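Putative agmatinase (PDB 3LHL) probably hydrolyses agmatine to putrescine and urea, as expected of a manganese-dependent agmatinase of the arginase family. Local coordinates at residues T43-P46 with F47-L50; I141-I144 with W145-V148; I230-I233 with I234-N238; D252-T256 with G257-V261. All blocks are in the same frame, centred on the assembly; numbering follows the deposited sequence.

Contact 1: T43-P46 with F47-L50; sequences TYSP and FLDL
Ser-45 and Leu-50 pair as the hydrogen-bonded pair of a small antiparallel hairpin, and Asp-49 faces Ser-45 as well, which makes the closing end a G1 beta bulge. The bond from Ser-45 N to Leu-50 O is 2.9 Å long. Ser-45 O receives two weak bonds in return, from Asp-49 N and from Leu-50 N. Asp-49 occupies the left-handed backbone region, a shape that Asp tolerates better than most non-glycine residues.

Across the bulge, Tyr-44 OH donates to Asp-49 OD1 at 2.7 Å. The oxygen lies at the edge of the phenol ring, near its plane, while ring and carboxylate planes stand 85° apart; the hydroxyl arrives on the anti side of OD1, tilted from the carboxylate plane. On the same flank of the ring, CD1 of Tyr-44 comes 3.3 Å from Leu-50 O, which approaches obliquely, and Pro-46 N lies over one face, offset toward the rim.

Inside the turn, Ser-45 OG accepts from Leu-48 N at 3.3 Å. With OG anti to its own nitrogen (chi1 173°), the hydroxyl sits beside the chain that follows and can serve it. A water donates to Ser-45 OG at 2.8 Å and accepts from Phe-47 N at 3.1 Å, and Glu-269 of helix 258-278 is a further hydrogen-bond partner of OG. A small hydroxyl residue therefore suits this buried place: its polar atom is satisfied on several sides, linking the turn to the helix behind it.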
# COMPACT_ATOMS: atom_id res chain seq x y z
N THR A 43 13.61 9.83 -13.82
CA THR A 43 14.05 9.40 -12.50
C THR A 43 14.03 10.60 -11.55
O THR A 43 14.18 10.45 -10.34
CB THR A 43 15.49 8.81 -12.52
OG1 THR A 43 16.42 9.84 -12.89
CG2 THR A 43 15.58 7.66 -13.52
N TYR A 44 13.83 11.78 -12.11
CA TYR A 44 13.79 13.00 -11.32
C TYR A 44 12.36 13.44 -11.03
O TYR A 44 11.50 13.42 -11.91
CB TYR A 44 14.52 14.14 -12.04
CG TYR A 44 14.43 15.47 -11.31
CD1 TYR A 44 15.00 15.64 -10.06
CD2 TYR A 44 13.75 16.55 -11.88
CE1 TYR A 44 14.89 16.85 -9.37
CE2 TYR A 44 13.63 17.77 -11.20
CZ TYR A 44 14.21 17.91 -9.95
OH TYR A 44 14.10 19.09 -9.27
N SER A 45 12.12 13.85 -9.79
CA SER A 45 10.80 14.31 -9.40
C SER A 45 10.86 15.81 -9.13
O SER A 45 11.44 16.25 -8.14
CB SER A 45 10.32 13.58 -8.14
OG SER A 45 9.11 14.15 -7.66
N PRO A 46 10.26 16.61 -10.03
CA PRO A 46 10.26 18.06 -9.85
C PRO A 46 9.42 18.49 -8.65
O PRO A 46 9.69 19.51 -8.02
CB PRO A 46 9.72 18.58 -11.18
CG PRO A 46 8.86 17.45 -11.67
CD PRO A 46 9.69 16.23 -11.33
N PHE A 47 8.41 17.69 -8.32
CA PHE A 47 7.53 17.98 -7.19
C PHE A 47 8.29 17.83 -5.86
O PHE A 47 8.12 18.64 -4.96
CB PHE A 47 6.33 17.03 -7.19
CG PHE A 47 5.35 17.26 -6.07
CD1 PHE A 47 4.64 18.46 -5.98
CD2 PHE A 47 5.13 16.28 -5.11
CE1 PHE A 47 3.72 18.67 -4.94
CE2 PHE A 47 4.20 16.48 -4.06
CZ PHE A 47 3.50 17.68 -3.98
N LEU A 48 9.13 16.81 -5.76
CA LEU A 48 9.88 16.58 -4.53
C LEU A 48 11.33 17.06 -4.61
O LEU A 48 12.00 17.20 -3.59
CB LEU A 48 9.87 15.08 -4.19
CG LEU A 48 8.51 14.43 -3.96
CD1 LEU A 48 8.65 12.92 -4.08
CD2 LEU A 48 7.94 14.83 -2.61
N ASP A 49 11.80 17.31 -5.83
CA ASP A 49 13.17 17.74 -6.09
C ASP A 49 14.13 16.68 -5.55
O ASP A 49 15.07 16.98 -4.81
CB ASP A 49 13.45 19.10 -5.44
CG ASP A 49 14.84 19.63 -5.77
OD1 ASP A 49 15.37 19.29 -6.85
OD2 ASP A 49 15.40 20.39 -4.95
N LEU A 50 13.87 15.43 -5.92
CA LEU A 50 14.69 14.30 -5.53
C LEU A 50 14.88 13.46 -6.78
O LEU A 50 14.05 13.52 -7.69
CB LEU A 50 13.98 13.47 -4.45
CG LEU A 50 13.76 14.16 -3.09
CD1 LEU A 50 12.91 13.25 -2.20
CD2 LEU A 50 15.09 14.46 -2.43
O HOH W 1 7.32 15.10 -9.61

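Contact 2: I141-I144 with W145-V148; sequences IKRI and WDIV
Arg-143 and Asp-146, one helical turn apart, form a salt bridge in which Arg-143 NH1 meets Asp-146 OD2 at 2.6 Å. The side chains run side by side, and the carboxylate oxygen comes to the edge of the guanidinium, the two planes being nearly coplanar, only 16° apart. Bends at chi2 and chi3 bring the arginine tip round to its partner. The other nitrogens are engaged too: NH2 forms a salt bridge with Glu-128, and NE donates to the carbonyl of Lys-134. NE and NH2 thus tie the helix to the preceding loop, while NH1 braces the helix's own next turn, a task suited to arginine with its several N-H groups.

Lys-142 lies alongside Trp-145, pointing the same way. Lys-142 CE touches the benzo part of the indole obliquely, 3.9 Å from Trp-145 CE3, while NZ goes on to a salt bridge with Glu-128. The indole NE1 donates to Asp-150, and His-174 and Phe-168 meet the ring edge-to-face.

The main chain supplies the usual i to i+4 bonds: Trp-145 N to Ile-141 O at 2.8 Å, and likewise Asp-146 N to Lys-142 O and Val-148 N to Ile-144 O. Ile-144 O also takes Ile-147 N at 2.9 Å, so one oxygen serves two amides in the last turn.

Ile-141 and Ile-144 turn their branched apolar chains to the sheet, Ile-141 packing near the manganese ligand Asp-125. Helix 140-148 is the crossover of a beta-alpha-beta unit between parallel strands 115-120 and 153-158, as in the arginase fold.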
# COMPACT_ATOMS: atom_id res chain seq x y z
N ILE A 141 -7.79 -4.99 6.70
CA ILE A 141 -7.59 -4.10 7.84
C ILE A 141 -8.15 -4.68 9.13
O ILE A 141 -7.63 -4.43 10.21
CB ILE A 141 -8.19 -2.70 7.58
CG1 ILE A 141 -7.52 -2.08 6.35
CG2 ILE A 141 -7.97 -1.79 8.79
CD1 ILE A 141 -6.00 -2.00 6.46
N LYS A 142 -9.22 -5.47 9.02
CA LYS A 142 -9.81 -6.09 10.20
C LYS A 142 -8.80 -7.10 10.72
O LYS A 142 -8.58 -7.21 11.92
CB LYS A 142 -11.12 -6.79 9.83
CG LYS A 142 -11.84 -7.42 11.02
CD LYS A 142 -12.24 -6.37 12.06
CE LYS A 142 -12.80 -7.01 13.32
NZ LYS A 142 -14.02 -7.83 13.04
N ARG A 143 -8.17 -7.83 9.80
CA ARG A 143 -7.16 -8.82 10.18
C ARG A 143 -6.02 -8.12 10.91
O ARG A 143 -5.53 -8.61 11.93
CB ARG A 143 -6.60 -9.53 8.95
CG ARG A 143 -7.58 -10.50 8.33
CD ARG A 143 -8.07 -11.50 9.37
NE ARG A 143 -9.49 -11.76 9.16
CZ ARG A 143 -10.45 -11.52 10.04
NH1 ARG A 143 -10.16 -11.00 11.23
NH2 ARG A 143 -11.70 -11.76 9.71
N ILE A 144 -5.60 -6.97 10.38
CA ILE A 144 -4.52 -6.22 10.99
C ILE A 144 -4.93 -5.65 12.34
O ILE A 144 -4.13 -5.60 13.27
CB ILE A 144 -4.05 -5.08 10.06
CG1 ILE A 144 -3.36 -5.70 8.84
CG2 ILE A 144 -3.14 -4.12 10.82
CD1 ILE A 144 -2.88 -4.70 7.80
N TRP A 145 -6.19 -5.23 12.47
CA TRP A 145 -6.66 -4.70 13.74
C TRP A 145 -6.61 -5.79 14.81
O TRP A 145 -6.35 -5.51 15.98
CB TRP A 145 -8.09 -4.17 13.61
CG TRP A 145 -8.63 -3.69 14.92
CD1 TRP A 145 -8.37 -2.49 15.53
CD2 TRP A 145 -9.48 -4.42 15.82
NE1 TRP A 145 -9.01 -2.43 16.75
CE2 TRP A 145 -9.69 -3.60 16.95
CE3 TRP A 145 -10.08 -5.68 15.77
CZ2 TRP A 145 -10.49 -4.01 18.03
CZ3 TRP A 145 -10.86 -6.09 16.85
CH2 TRP A 145 -11.06 -5.25 17.97
N ASP A 146 -6.86 -7.04 14.40
CA ASP A 146 -6.81 -8.15 15.34
C ASP A 146 -5.39 -8.28 15.90
O ASP A 146 -5.19 -8.86 16.96
CB ASP A 146 -7.20 -9.47 14.67
CG ASP A 146 -8.69 -9.60 14.46
OD1 ASP A 146 -9.46 -9.01 15.24
OD2 ASP A 146 -9.09 -10.32 13.52
N ILE A 147 -4.42 -7.74 15.18
CA ILE A 147 -3.04 -7.82 15.62
C ILE A 147 -2.58 -6.63 16.47
O ILE A 147 -1.91 -6.82 17.48
CB ILE A 147 -2.07 -7.96 14.42
CG1 ILE A 147 -2.39 -9.24 13.64
CG2 ILE A 147 -0.63 -7.98 14.90
CD1 ILE A 147 -1.57 -9.41 12.38
N VAL A 148 -2.94 -5.42 16.06
CA VAL A 148 -2.51 -4.22 16.79
C VAL A 148 -3.52 -3.59 17.73
O VAL A 148 -3.14 -2.89 18.67
CB VAL A 148 -2.04 -3.12 15.80
CG1 VAL A 148 -0.89 -3.64 14.94
CG2 VAL A 148 -3.21 -2.67 14.93

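Contact 3: I230-I233 with I234-N238; sequences IFKI and IKNSN
Ile-234 CG1 packs against Ile-230 O at 3.3 Å within the last turns of helix 229-235, an amphipathic helix on the central parallel sheet of the arginase fold. Ile-234 N donates to Ile-230 O at 3.0 Å. The branched hydrocarbon of Ile-234 suits a buried place, meeting Leu-199 of strand 196-202 and Ile-273 of helix 258-278, while Ile-230 reaches Ile-201 of the same strand.

Lys-235 continues the ladder, its N bonding to Phe-231 O at 2.9 Å. Its long chain leads away from the preceding turn, as fits a residue at the helix surface, whereas Phe-231 inserts its ring among Ile-266, Glu-269 and Leu-270.

Asn-236 donates its backbone N to Lys-232 O, also at 2.9 Å. Its CG lies anti to the carbonyl carbon (chi1 -62°), which folds the amide back over the helix. There Asn-236 ND2 rests 3.7 Å from Lys-232 CG, the two side chains slanting past one another; this is a van der Waals contact of a polar amide with a methylene on the outer surface.

Ser-237 ends the turn. With chi1 at 80° its hydroxyl stands between its own nitrogen and carbonyl carbon, and so faces back to the helix. Ser-237 OG and Ser-237 N reach Ile-234 O from the same face of its plane, OG at 2.9 Å and N at 3.1 Å.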
# COMPACT_ATOMS: atom_id res chain seq x y z
N ILE A 230 0.51 14.04 -0.21
CA ILE A 230 0.90 13.19 0.90
C ILE A 230 2.39 12.89 0.83
O ILE A 230 3.03 12.62 1.85
CB ILE A 230 0.12 11.85 0.93
CG1 ILE A 230 0.59 10.93 -0.20
CG2 ILE A 230 -1.36 12.11 0.83
CD1 ILE A 230 0.22 9.47 0.02
N PHE A 231 2.96 12.94 -0.37
CA PHE A 231 4.38 12.68 -0.51
C PHE A 231 5.19 13.81 0.12
O PHE A 231 6.21 13.58 0.77
CB PHE A 231 4.75 12.51 -1.98
CG PHE A 231 4.02 11.39 -2.66
CD1 PHE A 231 3.83 10.17 -2.00
CD2 PHE A 231 3.53 11.54 -3.95
CE1 PHE A 231 3.16 9.12 -2.62
CE2 PHE A 231 2.86 10.50 -4.58
CZ PHE A 231 2.67 9.28 -3.91
N LYS A 232 4.71 15.04 -0.07
CA LYS A 232 5.39 16.20 0.49
C LYS A 232 5.27 16.17 2.01
O LYS A 232 6.24 16.43 2.73
CB LYS A 232 4.76 17.49 -0.06
CG LYS A 232 5.59 18.74 0.18
CD LYS A 232 4.90 19.98 -0.37
CE LYS A 232 4.46 20.91 0.76
NZ LYS A 232 3.53 20.27 1.73
N ILE A 233 4.08 15.83 2.49
CA ILE A 233 3.80 15.75 3.92
C ILE A 233 4.69 14.71 4.61
O ILE A 233 5.19 14.93 5.72
CB ILE A 233 2.32 15.41 4.15
CG1 ILE A 233 1.46 16.58 3.67
CG2 ILE A 233 2.07 15.09 5.62
CD1 ILE A 233 -0.01 16.27 3.56
N ILE A 234 4.88 13.57 3.96
CA ILE A 234 5.72 12.53 4.53
C ILE A 234 7.17 12.99 4.49
O ILE A 234 7.91 12.80 5.45
CB ILE A 234 5.57 11.20 3.75
CG1 ILE A 234 4.23 10.54 4.12
CG2 ILE A 234 6.74 10.27 4.05
CD1 ILE A 234 3.96 9.27 3.38
N LYS A 235 7.58 13.59 3.37
CA LYS A 235 8.95 14.06 3.23
C LYS A 235 9.33 15.07 4.31
O LYS A 235 10.45 15.03 4.82
CB LYS A 235 9.16 14.70 1.85
CG LYS A 235 10.52 15.37 1.70
CD LYS A 235 10.73 15.91 0.30
CE LYS A 235 12.09 16.59 0.15
NZ LYS A 235 12.19 17.84 0.96
N ASN A 236 8.42 15.97 4.65
CA ASN A 236 8.70 16.99 5.66
C ASN A 236 8.40 16.55 7.09
O ASN A 236 8.61 17.31 8.03
CB ASN A 236 7.92 18.28 5.36
CG ASN A 236 8.29 18.90 4.02
OD1 ASN A 236 9.45 18.90 3.63
ND2 ASN A 236 7.30 19.45 3.33
N SER A 237 7.90 15.33 7.26
CA SER A 237 7.57 14.85 8.60
C SER A 237 8.71 14.07 9.24
O SER A 237 9.79 13.93 8.67
CB SER A 237 6.34 13.95 8.55
OG SER A 237 6.70 12.64 8.12
N ASN A 238 8.45 13.56 10.43
CA ASN A 238 9.44 12.77 11.14
C ASN A 238 8.91 11.38 11.45
O ASN A 238 9.09 10.87 12.56
CB ASN A 238 9.87 13.46 12.44
CG ASN A 238 11.02 12.74 13.13
OD1 ASN A 238 12.01 12.39 12.49
ND2 ASN A 238 10.90 12.54 14.43

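Contact 4: D252-T256 with G257-V261; sequences DYDTT and GVSTV
Both carboxylate oxygens of Asp-254 accept two hydrogen bonds each: OD1 within the preceding turn, OD2 from the first turn of helix 258-278. Asp-254 OD2 takes Ser-259 OG at 2.5 Å through its anti lone pair. Ser-259 N also donates to it, from above the carboxylate plane. Asp-254 OD1 takes Thr-256 N at 3.0 Å, closing an Asx turn, and Thr-256 OG1 from the same face. Holding CG anti to the backbone nitrogen (chi1 -177°) carries the carboxylate across to the first helical turn.

Thr-256 OG1 passes the chain of bonds on: while donating to Asp-254, it accepts from Val-258 N at 3.1 Å in a nearly straight bond (167°). A type I beta turn runs from Asp-254 to Gly-257, with Gly-257 N donating to Asp-254 O at 2.9 Å. Gly-257, the N-cap residue, has a positive phi of 83°, where a CB would clash with Thr-256 O.

Ser-259 OG also bonds Gly-213 N, and Pro-212 packs against both Asp-254 and Ser-259. Four donors would probably stabilise the buried carboxylate as an anion, and its charge lies at the helix N terminus, where it should interact favourably with the helix dipole.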
# COMPACT_ATOMS: atom_id res chain seq x y z
N ASP A 252 -5.53 -4.05 -17.14
CA ASP A 252 -6.48 -4.24 -18.22
C ASP A 252 -7.80 -3.49 -18.10
O ASP A 252 -8.43 -3.21 -19.12
CB ASP A 252 -6.76 -5.74 -18.41
CG ASP A 252 -5.48 -6.53 -18.64
OD1 ASP A 252 -4.58 -6.01 -19.32
OD2 ASP A 252 -5.39 -7.67 -18.13
N TYR A 253 -8.22 -3.15 -16.89
CA TYR A 253 -9.49 -2.43 -16.75
C TYR A 253 -9.41 -0.98 -17.20
O TYR A 253 -10.44 -0.32 -17.36
CB TYR A 253 -10.01 -2.54 -15.32
CG TYR A 253 -10.40 -3.96 -14.96
CD1 TYR A 253 -11.25 -4.70 -15.79
CD2 TYR A 253 -9.92 -4.56 -13.80
CE1 TYR A 253 -11.60 -6.02 -15.48
CE2 TYR A 253 -10.26 -5.88 -13.47
CZ TYR A 253 -11.10 -6.60 -14.31
OH TYR A 253 -11.42 -7.90 -14.00
N ASP A 254 -8.20 -0.47 -17.39
CA ASP A 254 -8.01 0.89 -17.87
C ASP A 254 -7.37 0.77 -19.24
O ASP A 254 -6.15 0.70 -19.38
CB ASP A 254 -7.07 1.70 -16.96
CG ASP A 254 -6.94 3.15 -17.41
OD1 ASP A 254 -7.38 3.47 -18.53
OD2 ASP A 254 -6.39 3.97 -16.64
N THR A 255 -8.22 0.74 -20.27
CA THR A 255 -7.76 0.61 -21.64
C THR A 255 -6.84 1.73 -22.10
O THR A 255 -6.10 1.56 -23.07
CB THR A 255 -8.96 0.49 -22.61
OG1 THR A 255 -9.94 1.48 -22.28
CG2 THR A 255 -9.60 -0.89 -22.50
N THR A 256 -6.88 2.88 -21.43
CA THR A 256 -6.02 3.99 -21.83
C THR A 256 -4.60 3.74 -21.34
O THR A 256 -3.65 4.31 -21.86
CB THR A 256 -6.46 5.35 -21.23
OG1 THR A 256 -6.08 5.41 -19.85
CG2 THR A 256 -7.96 5.53 -21.35
N GLY A 257 -4.47 2.89 -20.33
CA GLY A 257 -3.16 2.58 -19.78
C GLY A 257 -2.67 3.59 -18.75
O GLY A 257 -1.64 3.36 -18.11
N VAL A 258 -3.39 4.69 -18.58
CA VAL A 258 -2.97 5.72 -17.63
C VAL A 258 -2.83 5.25 -16.17
O VAL A 258 -1.96 5.72 -15.45
CB VAL A 258 -3.89 6.95 -17.71
CG1 VAL A 258 -3.61 7.91 -16.55
CG2 VAL A 258 -3.64 7.68 -19.05
N SER A 259 -3.68 4.31 -15.75
CA SER A 259 -3.62 3.79 -14.39
C SER A 259 -2.24 3.22 -14.08
O SER A 259 -1.74 3.35 -12.96
CB SER A 259 -4.67 2.69 -14.20
OG SER A 259 -5.97 3.23 -14.25
N THR A 260 -1.62 2.59 -15.07
CA THR A 260 -0.30 2.01 -14.89
C THR A 260 0.74 3.11 -14.71
O THR A 260 1.64 3.01 -13.88
CB THR A 260 0.07 1.14 -16.12
OG1 THR A 260 -0.89 0.10 -16.27
CG2 THR A 260 1.47 0.53 -15.96
N VAL A 261 0.59 4.17 -15.50
CA VAL A 261 1.51 5.30 -15.43
C VAL A 261 1.40 5.94 -14.05
O VAL A 261 2.40 6.31 -13.45
CB VAL A 261 1.17 6.34 -16.52
CG1 VAL A 261 2.12 7.52 -16.44
CG2 VAL A 261 1.25 5.68 -17.90
O HOH W 2 -3.75 0.74 -16.86

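How the contacts relate
From the N terminus, contact 1 closes a tight hairpin between strands 44-45 and 50-51; contact 2 then lies within the crossover helix 140-148, contact 3 covers the end of helix 229-235, and contact 4 turns the loop after strand 240-247 into helix 258-278. All four are local and follow in series, so none nests in or crosses another. Only contacts 1 and 3 touch: Phe-47 and Leu-48 pack on Phe-231, Lys-232 and Lys-235, joining hairpin to helix. Helix 258-278, which begins in contact 4, also packs on both. Contact 2 stands apart, its centre about 35 Å from that of contact 1, across the chain's centre.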